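Local coordinates for UTP--glucose-1-phosphate uridylyltransferase (PDB 6IKX), which catalyses the transfer of the uridylyl group of UTP to alpha-D-glucose 1-phosphate, yielding UDP-alpha-D-glucose and diphosphate, at residues I2-L7 and I48-L53; V28-R33 and L265-H270; Q140-R145 and R250-T255; A155-V160 and T245-R250; A214-L219 and T234-M239. The protein carries 1 engineered substitution. One frame throughout, in Å; residues are numbered along the deposited sequence.

Contact 1. Residues I2-L7 and I48-L53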
# COMPACT_ATOMS: atom_id res chain seq x y z
N ILE A 2 1.87 31.70 -14.47
CA ILE A 2 2.30 30.27 -14.32
C ILE A 2 1.74 29.71 -13.01
O ILE A 2 2.26 30.09 -11.93
CB ILE A 2 3.84 30.10 -14.37
CG1 ILE A 2 4.47 30.70 -15.64
CG2 ILE A 2 4.23 28.63 -14.18
CD1 ILE A 2 3.96 30.15 -16.97
N LYS A 3 0.74 28.83 -13.10
CA LYS A 3 -0.01 28.25 -11.95
C LYS A 3 0.23 26.73 -11.79
O LYS A 3 -0.15 26.19 -10.73
CB LYS A 3 -1.51 28.53 -12.11
CG LYS A 3 -1.92 30.00 -12.22
CD LYS A 3 -1.74 30.83 -10.95
CE LYS A 3 -0.45 31.64 -10.91
NZ LYS A 3 -0.63 32.98 -10.31
N LYS A 4 0.75 26.05 -12.82
CA LYS A 4 1.00 24.59 -12.84
C LYS A 4 2.50 24.23 -12.80
O LYS A 4 3.32 24.92 -13.39
CB LYS A 4 0.40 24.00 -14.11
CG LYS A 4 -1.05 24.36 -14.29
CD LYS A 4 -1.67 23.65 -15.43
CE LYS A 4 -3.16 23.91 -15.44
NZ LYS A 4 -3.82 22.87 -16.25
N ALA A 5 2.84 23.14 -12.11
CA ALA A 5 4.20 22.58 -12.03
C ALA A 5 4.08 21.06 -12.11
O ALA A 5 3.28 20.50 -11.37
CB ALA A 5 4.91 23.03 -10.78
N VAL A 6 4.90 20.45 -12.95
CA VAL A 6 5.05 18.97 -13.08
C VAL A 6 6.24 18.53 -12.22
O VAL A 6 7.32 19.11 -12.41
CB VAL A 6 5.22 18.60 -14.56
CG1 VAL A 6 5.59 17.13 -14.72
CG2 VAL A 6 3.94 18.95 -15.32
N LEU A 7 6.02 17.70 -11.19
CA LEU A 7 7.13 17.12 -10.39
C LEU A 7 7.26 15.68 -10.82
O LEU A 7 6.38 14.88 -10.54
CB LEU A 7 6.88 17.14 -8.88
CG LEU A 7 6.49 18.44 -8.21
CD1 LEU A 7 7.15 18.56 -6.85
CD2 LEU A 7 6.76 19.66 -9.09
N ILE A 48 2.85 28.76 -7.51
CA ILE A 48 2.23 27.54 -8.10
C ILE A 48 1.00 27.18 -7.26
O ILE A 48 1.03 27.33 -6.01
CB ILE A 48 3.23 26.36 -8.24
CG1 ILE A 48 4.42 26.73 -9.13
CG2 ILE A 48 2.53 25.08 -8.72
CD1 ILE A 48 4.04 27.03 -10.57
N GLU A 49 -0.02 26.69 -7.93
CA GLU A 49 -1.33 26.36 -7.33
C GLU A 49 -1.71 24.90 -7.54
O GLU A 49 -2.53 24.41 -6.75
CB GLU A 49 -2.40 27.26 -7.95
CG GLU A 49 -2.34 28.67 -7.39
CD GLU A 49 -3.37 29.66 -7.90
OE1 GLU A 49 -4.19 29.27 -8.77
OE2 GLU A 49 -3.32 30.81 -7.44
N GLN A 50 -1.24 24.29 -8.64
CA GLN A 50 -1.54 22.90 -9.04
C GLN A 50 -0.21 22.14 -9.15
O GLN A 50 0.59 22.45 -10.12
CB GLN A 50 -2.31 22.84 -10.36
CG GLN A 50 -2.99 21.50 -10.61
CD GLN A 50 -3.63 21.41 -11.98
OE1 GLN A 50 -3.12 21.91 -12.98
NE2 GLN A 50 -4.77 20.76 -12.03
N ILE A 51 0.04 21.25 -8.17
CA ILE A 51 1.21 20.33 -8.10
C ILE A 51 0.83 19.08 -8.87
O ILE A 51 -0.12 18.40 -8.48
CB ILE A 51 1.62 20.07 -6.64
CG1 ILE A 51 2.16 21.35 -5.98
CG2 ILE A 51 2.64 18.94 -6.53
CD1 ILE A 51 3.34 21.95 -6.72
N ILE A 52 1.49 18.82 -10.00
CA ILE A 52 1.18 17.65 -10.87
C ILE A 52 2.29 16.63 -10.66
O ILE A 52 3.36 16.81 -11.28
CB ILE A 52 1.03 18.07 -12.34
CG1 ILE A 52 0.09 19.27 -12.47
CG2 ILE A 52 0.57 16.89 -13.19
CD1 ILE A 52 -0.02 19.85 -13.86
N LEU A 53 2.07 15.64 -9.78
CA LEU A 53 3.06 14.55 -9.49
C LEU A 53 2.97 13.52 -10.63
O LEU A 53 1.89 12.95 -10.80
CB LEU A 53 2.69 13.87 -8.16
CG LEU A 53 2.67 14.74 -6.91
CD1 LEU A 53 2.26 13.93 -5.70
CD2 LEU A 53 4.01 15.37 -6.65
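CG of Q50 stands anti to its backbone N (chi1 -163°) and CG of K4 anti to its carbonyl carbon (chi1 -53°); from there both chains run extended, side by side and pointing the same way. The lysine methylenes pass close to the amide oxygen, with K4 CE 3.2 Å from Q50 OE1. The ammonium makes no hydrogen bond to that oxygen; NZ is instead bonded to the carbonyl of V119. At the start of the pairing K3 O is gripped twice, by E49 N at 2.8 Å and by Q50 N at 3.0 Å. The bonds then continue from A5 N to Q50 O (3.1 Å), from I52 N to A5 O (2.8 Å) and from L7 N to I52 O. This is the parallel pair of a beta-alpha-beta unit in the Rossmann-like nucleotidyltransferase fold, and helix 35-44 lies between its strands in the chain. That helix packs against L7 and I51, on the sheet face that also carries A5 and L53. There A5 CB meets I48 CG2 at 3.8 Å, and L7 CG approaches I51 CG2 at 4.2 Å. V6 and I52 share the other face with K4 and Q50. Strand 4-8 ends at P8, where the UTP-binding residues begin.

Contact 2. Residues V28-R33 and L265-H270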
# COMPACT_ATOMS: atom_id res chain seq x y z
N VAL A 28 12.54 10.60 1.67
CA VAL A 28 13.78 10.52 2.47
C VAL A 28 13.90 11.77 3.36
O VAL A 28 13.79 12.92 2.86
CB VAL A 28 14.95 10.36 1.49
CG1 VAL A 28 16.26 10.94 1.99
CG2 VAL A 28 15.09 8.88 1.14
N THR A 29 14.21 11.56 4.63
CA THR A 29 14.00 12.60 5.65
C THR A 29 15.21 13.52 5.61
O THR A 29 16.33 13.06 5.55
CB THR A 29 13.50 12.07 7.01
OG1 THR A 29 14.23 12.72 8.06
CG2 THR A 29 13.54 10.56 7.12
N VAL A 30 14.93 14.82 5.57
CA VAL A 30 15.97 15.87 5.51
C VAL A 30 15.75 16.76 6.73
O VAL A 30 14.85 17.61 6.68
CB VAL A 30 15.86 16.63 4.19
CG1 VAL A 30 16.76 17.87 4.16
CG2 VAL A 30 16.16 15.68 3.03
N VAL A 31 16.49 16.46 7.79
CA VAL A 31 16.30 17.06 9.14
C VAL A 31 15.08 16.41 9.80
O VAL A 31 15.25 15.51 10.63
CB VAL A 31 16.16 18.60 9.09
CG1 VAL A 31 16.32 19.21 10.46
CG2 VAL A 31 17.13 19.22 8.10
N ASP A 32 13.88 16.87 9.49
CA ASP A 32 12.67 16.38 10.18
C ASP A 32 11.47 16.27 9.24
O ASP A 32 10.35 16.09 9.80
CB ASP A 32 12.38 17.35 11.32
CG ASP A 32 11.92 18.73 10.86
OD1 ASP A 32 12.10 19.04 9.68
OD2 ASP A 32 11.38 19.48 11.71
N ARG A 33 11.63 16.42 7.92
CA ARG A 33 10.52 16.21 6.95
C ARG A 33 11.01 15.60 5.64
O ARG A 33 12.17 15.67 5.29
CB ARG A 33 9.84 17.57 6.74
CG ARG A 33 10.74 18.56 6.03
CD ARG A 33 10.45 20.01 6.33
NE ARG A 33 10.55 20.30 7.75
CZ ARG A 33 9.56 20.73 8.52
NH1 ARG A 33 8.36 20.97 8.02
NH2 ARG A 33 9.78 20.92 9.80
N LEU A 265 23.60 14.20 2.63
CA LEU A 265 24.30 14.57 3.90
C LEU A 265 24.57 16.08 3.89
O LEU A 265 24.61 16.70 4.95
CB LEU A 265 25.61 13.79 4.06
CG LEU A 265 25.55 12.26 4.12
CD1 LEU A 265 24.57 11.81 5.18
N LYS A 266 24.80 16.68 2.73
CA LYS A 266 25.15 18.13 2.68
C LYS A 266 23.88 18.96 2.97
O LYS A 266 23.95 19.91 3.76
CB LYS A 266 25.81 18.42 1.32
CG LYS A 266 26.48 19.79 1.17
CD LYS A 266 26.43 20.27 -0.29
CE LYS A 266 27.39 21.38 -0.67
NZ LYS A 266 27.47 22.36 0.43
N ALA A 267 22.74 18.62 2.39
CA ALA A 267 21.42 19.25 2.67
C ALA A 267 21.10 19.07 4.16
O ALA A 267 20.80 20.08 4.85
CB ALA A 267 20.34 18.67 1.78
N VAL A 268 21.24 17.87 4.70
CA VAL A 268 20.87 17.65 6.13
C VAL A 268 21.67 18.65 6.96
O VAL A 268 21.11 19.19 7.89
CB VAL A 268 21.11 16.21 6.59
CG1 VAL A 268 20.89 16.08 8.09
CG2 VAL A 268 20.23 15.24 5.81
N LEU A 269 22.94 18.86 6.65
CA LEU A 269 23.81 19.75 7.46
C LEU A 269 23.39 21.21 7.31
O LEU A 269 23.39 21.95 8.33
CB LEU A 269 25.25 19.53 7.00
CG LEU A 269 25.90 18.26 7.54
CD1 LEU A 269 27.13 17.94 6.73
CD2 LEU A 269 26.26 18.42 9.01
N HIS A 270 23.13 21.65 6.08
CA HIS A 270 22.80 23.07 5.76
C HIS A 270 21.38 23.39 6.21
O HIS A 270 21.22 24.39 6.87
CB HIS A 270 23.01 23.37 4.26
CG HIS A 270 24.44 23.66 3.96
ND1 HIS A 270 24.87 24.92 3.57
CD2 HIS A 270 25.54 22.88 4.09
CE1 HIS A 270 26.18 24.90 3.44
NE2 HIS A 270 26.61 23.65 3.75
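Van der Waals contact joins V30 and V31 to A267 and V268. V30 CG1 faces A267 CB at 4.4 Å, and V268 CG2 comes to 4.3 Å from V30 CA. V31 reaches the helix backbone: with CG1 anti to the backbone N (chi1 -166°), CG2 lies beside that N and touches V268 O at 4.0 Å.

The polar bonds inside segment 28-33 shape a tight hairpin. V30 N donates to R33 O at 2.9 Å, and a weak bond runs from D32 N to V30 O. With V31 at phi 76° and psi -82°, this matches a classic gamma turn. Beyond the turn, R33 holds D32 side-on in a salt bridge, NE to OD1 at 2.8 Å and NH2 to OD2 at 2.9 Å.

Partners elsewhere complete the set. T29 O is bonded to the hydroxyl of Y264, on the same helix 261-273, and V30 O to that of Y38. D32 also forms a salt bridge with K261 of a neighbouring subunit, and T29 OG1 is bonded to Y264 of that subunit.

No hydrogen bond links 28-33 to 265-270, so the two segments themselves cohere by van der Waals contact, while the hairpin's polar groups are bonded within the turn, to Y264 and Y38 of the same chain and to the neighbouring subunit.

Contact 3. Residues Q140-R145 and R250-T255. With SO4 (sulfate ion), chain I.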
# COMPACT_ATOMS: atom_id res chain seq x y z
N GLN A 140 13.40 36.11 -2.18
CA GLN A 140 12.63 35.73 -3.39
C GLN A 140 13.34 34.54 -4.06
O GLN A 140 14.49 34.70 -4.53
CB GLN A 140 12.46 36.88 -4.39
CG GLN A 140 11.53 36.50 -5.56
CD GLN A 140 11.44 37.48 -6.71
OE1 GLN A 140 10.71 37.25 -7.68
NE2 GLN A 140 12.19 38.58 -6.63
N ASN A 141 12.69 33.37 -4.09
CA ASN A 141 13.35 32.12 -4.56
C ASN A 141 13.62 32.25 -6.06
O ASN A 141 12.93 33.07 -6.72
CB ASN A 141 12.63 30.86 -4.06
CG ASN A 141 11.33 30.52 -4.75
OD1 ASN A 141 11.09 30.92 -5.88
ND2 ASN A 141 10.52 29.72 -4.07
N ASP A 142 14.66 31.58 -6.55
CA ASP A 142 15.03 31.48 -7.98
C ASP A 142 13.83 31.05 -8.84
O ASP A 142 13.74 31.51 -9.98
CB ASP A 142 16.19 30.51 -8.20
CG ASP A 142 17.52 30.99 -7.65
OD1 ASP A 142 17.93 32.11 -8.00
OD2 ASP A 142 18.16 30.22 -6.89
N LEU A 143 12.96 30.15 -8.40
CA LEU A 143 11.87 29.69 -9.30
C LEU A 143 10.95 30.87 -9.63
O LEU A 143 10.44 30.94 -10.77
CB LEU A 143 11.05 28.56 -8.68
CG LEU A 143 9.91 28.10 -9.60
CD1 LEU A 143 10.45 27.50 -10.88
CD2 LEU A 143 9.01 27.11 -8.89
N SER A 144 10.70 31.73 -8.65
CA SER A 144 9.82 32.92 -8.81
C SER A 144 10.52 33.93 -9.72
O SER A 144 9.88 34.42 -10.67
CB SER A 144 9.47 33.46 -7.46
OG SER A 144 9.51 34.86 -7.46
N ARG A 145 11.79 34.23 -9.46
CA ARG A 145 12.58 35.11 -10.36
C ARG A 145 12.45 34.60 -11.79
O ARG A 145 12.15 35.39 -12.68
CB ARG A 145 14.07 35.08 -10.01
CG ARG A 145 14.45 36.08 -8.95
CD ARG A 145 15.73 35.60 -8.33
NE ARG A 145 15.64 35.84 -6.92
CZ ARG A 145 15.95 36.98 -6.34
NH1 ARG A 145 16.41 37.98 -7.06
NH2 ARG A 145 15.81 37.11 -5.03
N ARG A 250 20.28 32.04 -14.50
CA ARG A 250 21.33 31.66 -13.53
C ARG A 250 20.85 31.98 -12.13
O ARG A 250 20.64 33.16 -11.80
CB ARG A 250 22.65 32.40 -13.79
CG ARG A 250 23.81 31.98 -12.89
CD ARG A 250 24.94 32.96 -13.08
NE ARG A 250 26.15 32.70 -12.28
CZ ARG A 250 27.24 33.46 -12.35
NH1 ARG A 250 27.27 34.50 -13.16
NH2 ARG A 250 28.29 33.18 -11.62
N MET A 251 20.77 30.92 -11.34
CA MET A 251 20.42 30.93 -9.91
C MET A 251 21.15 32.05 -9.18
O MET A 251 22.33 32.32 -9.49
CB MET A 251 20.87 29.62 -9.27
CG MET A 251 20.02 28.47 -9.63
SD MET A 251 20.63 27.03 -8.79
CE MET A 251 20.24 27.40 -7.09
N GLN A 252 20.50 32.54 -8.14
CA GLN A 252 21.13 33.37 -7.09
C GLN A 252 21.32 32.49 -5.84
O GLN A 252 22.13 32.87 -5.01
CB GLN A 252 20.28 34.66 -7.01
CG GLN A 252 20.03 35.21 -5.62
CD GLN A 252 18.95 34.42 -4.97
OE1 GLN A 252 17.96 34.06 -5.61
NE2 GLN A 252 19.15 34.12 -3.69
N GLY A 253 20.64 31.34 -5.74
CA GLY A 253 20.56 30.50 -4.53
C GLY A 253 21.52 29.32 -4.62
O GLY A 253 22.46 29.41 -5.40
N GLN A 254 21.27 28.24 -3.89
CA GLN A 254 22.21 27.09 -3.74
C GLN A 254 21.44 25.77 -3.95
O GLN A 254 20.30 25.68 -3.43
CB GLN A 254 22.85 27.15 -2.35
CG GLN A 254 24.10 26.29 -2.24
CD GLN A 254 24.78 26.34 -0.89
OE1 GLN A 254 25.91 25.86 -0.74
NE2 GLN A 254 24.11 26.91 0.11
N THR A 255 22.00 24.79 -4.65
CA THR A 255 21.34 23.48 -4.93
C THR A 255 21.94 22.39 -4.03
O THR A 255 23.06 22.59 -3.55
CB THR A 255 21.42 23.10 -6.41
OG1 THR A 255 22.72 22.60 -6.71
CG2 THR A 255 21.11 24.28 -7.30
S SO4 I . 18.07 41.05 -4.72
O1 SO4 I . 16.72 40.59 -4.90
O2 SO4 I . 18.05 42.28 -3.97
O3 SO4 I . 18.67 41.29 -6.01
O4 SO4 I . 18.85 40.06 -4.01
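D142 points its CB toward the turn at M251-G253, and its CG, anti to the carbonyl carbon (chi1 -69°), carries the carboxylate to two successive backbone N-H groups. OD1 accepts from Q252 N at 2.6 Å in an almost straight bond (175°), met on the syn side but 25° out of the carboxylate plane. The same oxygen is bonded to the hydroxyl of Y249. It also lies 3.1 Å from Q252 OE1, an acceptor-acceptor approach that probably costs some energy. OD2 uses its syn lone pair for G253 N at 3.0 Å and touches M251 CE at 3.5 Å.

Next to it, R145 NE and NH2 both grip Q140 O, lying 2.9 and 2.8 Å from it, which fixes the rotation of the guanidinium. Q252 CD lies 3.8 Å above one face, offset toward the rim; Q140 NE2 lies over the centre of the opposite face. A weak bond joins R145 NH1 to a sulfate, probably from the crystallisation liquor.

N141, the N-cap, accepts from S144 N through OD1, fastening the start of helix 142-153. That helix end thus rests on the connection between strands 246-250 and 254-257, with M159 of strand 156-162 packed against both D142 and M251.

Contact 4. Residues A155-V160 and T245-R250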
# COMPACT_ATOMS: atom_id res chain seq x y z
N ALA A 155 10.02 33.58 -23.37
CA ALA A 155 11.12 32.66 -23.72
C ALA A 155 11.24 31.56 -22.66
O ALA A 155 11.27 31.90 -21.45
CB ALA A 155 12.43 33.41 -23.81
N ALA A 156 11.38 30.30 -23.08
CA ALA A 156 11.52 29.16 -22.14
C ALA A 156 12.75 29.44 -21.27
O ALA A 156 13.66 30.13 -21.74
CB ALA A 156 11.60 27.86 -22.88
N GLN A 157 12.69 29.00 -20.02
CA GLN A 157 13.76 29.20 -19.02
C GLN A 157 14.29 27.82 -18.61
O GLN A 157 13.47 26.89 -18.36
CB GLN A 157 13.22 30.02 -17.84
CG GLN A 157 12.61 31.37 -18.24
CD GLN A 157 13.61 32.39 -18.76
OE1 GLN A 157 14.64 32.68 -18.13
NE2 GLN A 157 13.33 32.93 -19.95
N ILE A 158 15.61 27.70 -18.61
CA ILE A 158 16.37 26.55 -18.04
C ILE A 158 17.22 27.11 -16.89
O ILE A 158 18.11 27.95 -17.13
CB ILE A 158 17.19 25.83 -19.11
CG1 ILE A 158 16.33 24.93 -20.00
CG2 ILE A 158 18.30 25.02 -18.49
CD1 ILE A 158 15.40 25.64 -20.94
N MET A 159 16.93 26.70 -15.66
CA MET A 159 17.75 27.16 -14.51
C MET A 159 19.13 26.48 -14.60
O MET A 159 19.18 25.28 -14.92
CB MET A 159 17.06 26.85 -13.17
CG MET A 159 17.79 27.45 -11.97
SD MET A 159 16.99 27.25 -10.37
CE MET A 159 15.38 27.95 -10.72
N VAL A 160 20.19 27.27 -14.39
CA VAL A 160 21.62 26.82 -14.42
C VAL A 160 22.37 27.42 -13.23
O VAL A 160 21.89 28.40 -12.63
CB VAL A 160 22.33 27.21 -15.74
CG1 VAL A 160 21.65 26.59 -16.94
CG2 VAL A 160 22.45 28.72 -15.93
N THR A 245 12.83 31.49 -28.80
CA THR A 245 13.98 31.79 -27.93
C THR A 245 13.86 30.85 -26.73
O THR A 245 12.73 30.53 -26.31
CB THR A 245 13.99 33.27 -27.49
OG1 THR A 245 13.86 34.04 -28.68
CG2 THR A 245 15.24 33.65 -26.71
N VAL A 246 15.02 30.38 -26.28
CA VAL A 246 15.21 29.62 -25.03
C VAL A 246 16.33 30.36 -24.28
O VAL A 246 17.32 30.71 -24.90
CB VAL A 246 15.55 28.16 -25.38
CG1 VAL A 246 15.52 27.24 -24.17
CG2 VAL A 246 14.63 27.65 -26.47
N GLU A 247 16.13 30.66 -23.01
CA GLU A 247 17.12 31.39 -22.20
C GLU A 247 17.55 30.52 -21.02
O GLU A 247 16.77 29.69 -20.51
CB GLU A 247 16.54 32.68 -21.65
CG GLU A 247 16.11 33.66 -22.72
CD GLU A 247 15.54 34.94 -22.15
OE1 GLU A 247 15.15 34.95 -20.96
OE2 GLU A 247 15.53 35.92 -22.88
N ALA A 248 18.77 30.74 -20.61
CA ALA A 248 19.39 30.14 -19.43
C ALA A 248 19.32 31.20 -18.33
O ALA A 248 19.78 32.33 -18.56
CB ALA A 248 20.78 29.71 -19.79
N TYR A 249 18.64 30.86 -17.24
CA TYR A 249 18.42 31.69 -16.03
C TYR A 249 19.39 31.17 -14.97
O TYR A 249 19.29 29.99 -14.60
CB TYR A 249 16.97 31.61 -15.52
CG TYR A 249 16.86 32.14 -14.12
CD1 TYR A 249 16.79 33.50 -13.87
CD2 TYR A 249 17.00 31.29 -13.04
CE1 TYR A 249 16.78 33.99 -12.57
CE2 TYR A 249 17.03 31.76 -11.74
CZ TYR A 249 16.91 33.11 -11.50
OH TYR A 249 16.92 33.53 -10.21
N ARG A 250 20.28 32.04 -14.50
CA ARG A 250 21.33 31.66 -13.53
C ARG A 250 20.85 31.98 -12.13
O ARG A 250 20.64 33.16 -11.80
CB ARG A 250 22.65 32.40 -13.79
CG ARG A 250 23.81 31.98 -12.89
CD ARG A 250 24.94 32.96 -13.08
NE ARG A 250 26.15 32.70 -12.28
CZ ARG A 250 27.24 33.46 -12.35
NH1 ARG A 250 27.27 34.50 -13.16
NH2 ARG A 250 28.29 33.18 -11.62
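Strands 156-160 and 246-250 run parallel through A156-V246 to V160-R250, at 34° to each other, in the mixed central sheet of the GT-A-type nucleotidyltransferase fold. Backbone hydrogen bonds zip them together: E247 N to A156 O at 2.8 Å, I158 N to E247 O at 3.0 Å, Y249 N to I158 O, and V160 N to Y249 O. CA-H...O contacts reinforce the pairing, the shortest from M159 CA to Y249 O at 3.2 Å.

Side-chain polar bonds centre on Q157. Its chain bends at chi2 (-68°), which turns CD toward E247, and NE2 donates to both A155 O (2.7 Å) and E247 OE1 (2.9 Å). The second bond is nearly straight at 174°; E247 OE1 lies in the plane of the Q157 amide, while the donor approaches from above the carboxylate plane. Beyond the pair, S185 binds Q157 OE1 and R149 forms a salt bridge with E247, holding both buried groups in place.

Apolar contacts occupy the other face, that of A156, I158, V160, V246 and A248. I158 CD1 packs on V246 CG1 at 3.6 Å, and the I158 side chain also lies about 4 Å from that of V206, a UDP-glucose-binding residue. Back on the face of Q157, M159 runs beside Y249, its CG at the ring edge, 4.1 Å from CD2.

Contact 5. Residues A214-L219 and T234-M239. With SO4 (sulfate ion), chain D.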
# COMPACT_ATOMS: atom_id res chain seq x y z
N ALA A 214 3.37 25.02 -23.46
CA ALA A 214 2.54 23.81 -23.64
C ALA A 214 2.90 23.15 -24.96
O ALA A 214 2.68 21.92 -25.07
CB ALA A 214 1.09 24.19 -23.61
N LYS A 215 3.33 23.96 -25.93
CA LYS A 215 3.93 23.53 -27.22
C LYS A 215 4.76 22.27 -26.95
O LYS A 215 4.73 21.36 -27.80
CB LYS A 215 4.95 24.55 -27.75
CG LYS A 215 4.50 25.62 -28.73
CD LYS A 215 5.65 26.59 -29.14
N ILE A 216 5.55 22.29 -25.85
CA ILE A 216 6.64 21.31 -25.55
C ILE A 216 6.07 19.90 -25.61
O ILE A 216 6.84 19.01 -25.84
CB ILE A 216 7.29 21.56 -24.17
CG1 ILE A 216 8.74 21.06 -24.08
CG2 ILE A 216 6.45 20.92 -23.08
CD1 ILE A 216 9.68 21.58 -25.16
N MET A 217 4.77 19.71 -25.38
CA MET A 217 4.14 18.37 -25.28
C MET A 217 4.03 17.73 -26.67
O MET A 217 4.12 16.49 -26.73
CB MET A 217 2.73 18.42 -24.67
CG MET A 217 2.71 18.88 -23.24
SD MET A 217 3.28 17.63 -22.08
CE MET A 217 3.31 18.65 -20.61
N GLN A 218 3.81 18.53 -27.71
CA GLN A 218 3.71 18.03 -29.11
C GLN A 218 5.12 17.84 -29.63
O GLN A 218 5.36 16.90 -30.42
CB GLN A 218 2.96 19.00 -30.02
CG GLN A 218 1.46 18.78 -30.00
CD GLN A 218 0.85 19.30 -28.73
OE1 GLN A 218 1.17 20.40 -28.29
NE2 GLN A 218 -0.02 18.50 -28.12
N LEU A 219 6.02 18.69 -29.17
CA LEU A 219 7.45 18.47 -29.41
C LEU A 219 7.87 17.12 -28.79
O LEU A 219 8.53 16.35 -29.52
CB LEU A 219 8.24 19.65 -28.85
CG LEU A 219 7.97 20.99 -29.54
CD1 LEU A 219 8.92 22.08 -29.03
CD2 LEU A 219 8.07 20.86 -31.04
N THR A 234 15.82 17.47 -23.48
CA THR A 234 16.86 18.39 -24.02
C THR A 234 16.73 18.56 -25.53
O THR A 234 17.06 19.68 -26.01
CB THR A 234 18.28 17.90 -23.72
OG1 THR A 234 18.34 16.53 -24.11
CG2 THR A 234 18.64 18.05 -22.26
N ASP A 235 16.22 17.54 -26.24
CA ASP A 235 16.05 17.63 -27.71
C ASP A 235 14.58 17.94 -28.08
O ASP A 235 14.35 18.36 -29.24
CB ASP A 235 16.73 16.45 -28.42
CG ASP A 235 16.16 15.09 -28.15
OD1 ASP A 235 14.92 14.98 -28.08
OD2 ASP A 235 16.97 14.14 -28.03
N ALA A 236 13.63 17.85 -27.16
CA ALA A 236 12.35 18.56 -27.32
C ALA A 236 12.61 20.08 -27.25
O ALA A 236 12.04 20.82 -28.04
CB ALA A 236 11.36 18.12 -26.28
N ILE A 237 13.51 20.51 -26.35
CA ILE A 237 13.91 21.93 -26.19
C ILE A 237 14.74 22.34 -27.41
O ILE A 237 14.43 23.40 -28.02
CB ILE A 237 14.63 22.09 -24.85
CG1 ILE A 237 13.64 21.91 -23.70
CG2 ILE A 237 15.36 23.42 -24.77
CD1 ILE A 237 14.28 21.70 -22.32
N ALA A 238 15.69 21.52 -27.84
CA ALA A 238 16.36 21.72 -29.15
C ALA A 238 15.30 22.04 -30.21
O ALA A 238 15.50 23.04 -30.90
CB ALA A 238 17.22 20.55 -29.56
N MET A 239 14.23 21.23 -30.33
CA MET A 239 13.19 21.39 -31.40
C MET A 239 12.43 22.72 -31.22
O MET A 239 11.99 23.30 -32.23
CB MET A 239 12.16 20.24 -31.39
CG MET A 239 12.68 18.93 -31.99
SD MET A 239 11.88 17.41 -31.35
CE MET A 239 10.36 17.45 -32.30
S SO4 D . 16.14 14.42 -20.75
O1 SO4 D . 14.73 14.14 -20.90
O2 SO4 D . 16.35 15.41 -19.72
O3 SO4 D . 16.83 13.21 -20.40
O4 SO4 D . 16.65 14.93 -21.99
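L219 and A236 bring their CA atoms to 5.3 Å, the nearest backbone approach between two short helices. The first starts after K215, its N-cap residue, whose O accepts from both Q218 N (3.0 Å) and L219 N. The second, part of helix 233-240, keeps regular i+4 bonds from A238 N to T234 O and from M239 N to D235 O.

Between them the side chains meet without any hydrogen bond. CG of L219 stands anti to its carbonyl carbon (chi1 -65°), and its two methyls divide the work: CD1 touches A236 O at 3.5 Å, while CD2 meets M239 CB at 4.2 Å. L219 and M239 pass each other with their chains pointing opposite ways, and M239 CE ends 3.5 Å from L219 O. This is helix-helix packing at the flank of the central sheet, with I216 also lying on F125 of strand 125-128. I216 carries CG1 anti to its backbone N (chi1 -153°), and its CD1 meets A236 CB at 4.0 Å and approaches I237 CG1 as well.

At the start of helix 233-240 a sulfate, probably from the crystallisation liquor, is held through O4 by T234 N (3.1 Å) and T234 OG1, and L233 N also donates to the ion.

From the N terminus, contact 1 closes the first loop, pairing strand 4-8 with strand 50-55. Contact 2 opens inside that loop, at the 28-33 hairpin, and closes only at helix 261-273, so the two cross. Within its long span lies contact 3, from the start of helix 142-153 to the turn before strand 254-257; it encloses contact 4, which in turn encloses contact 5, the local helix pair. Contacts 3 and 4 share R250 and touch directly, M251 N lying 3.0 Å from V160 O. I237 of contact 5 packs on V246 of contact 4. Contacts 1 and 4 belong to one sheet, with centres about 18 Å apart.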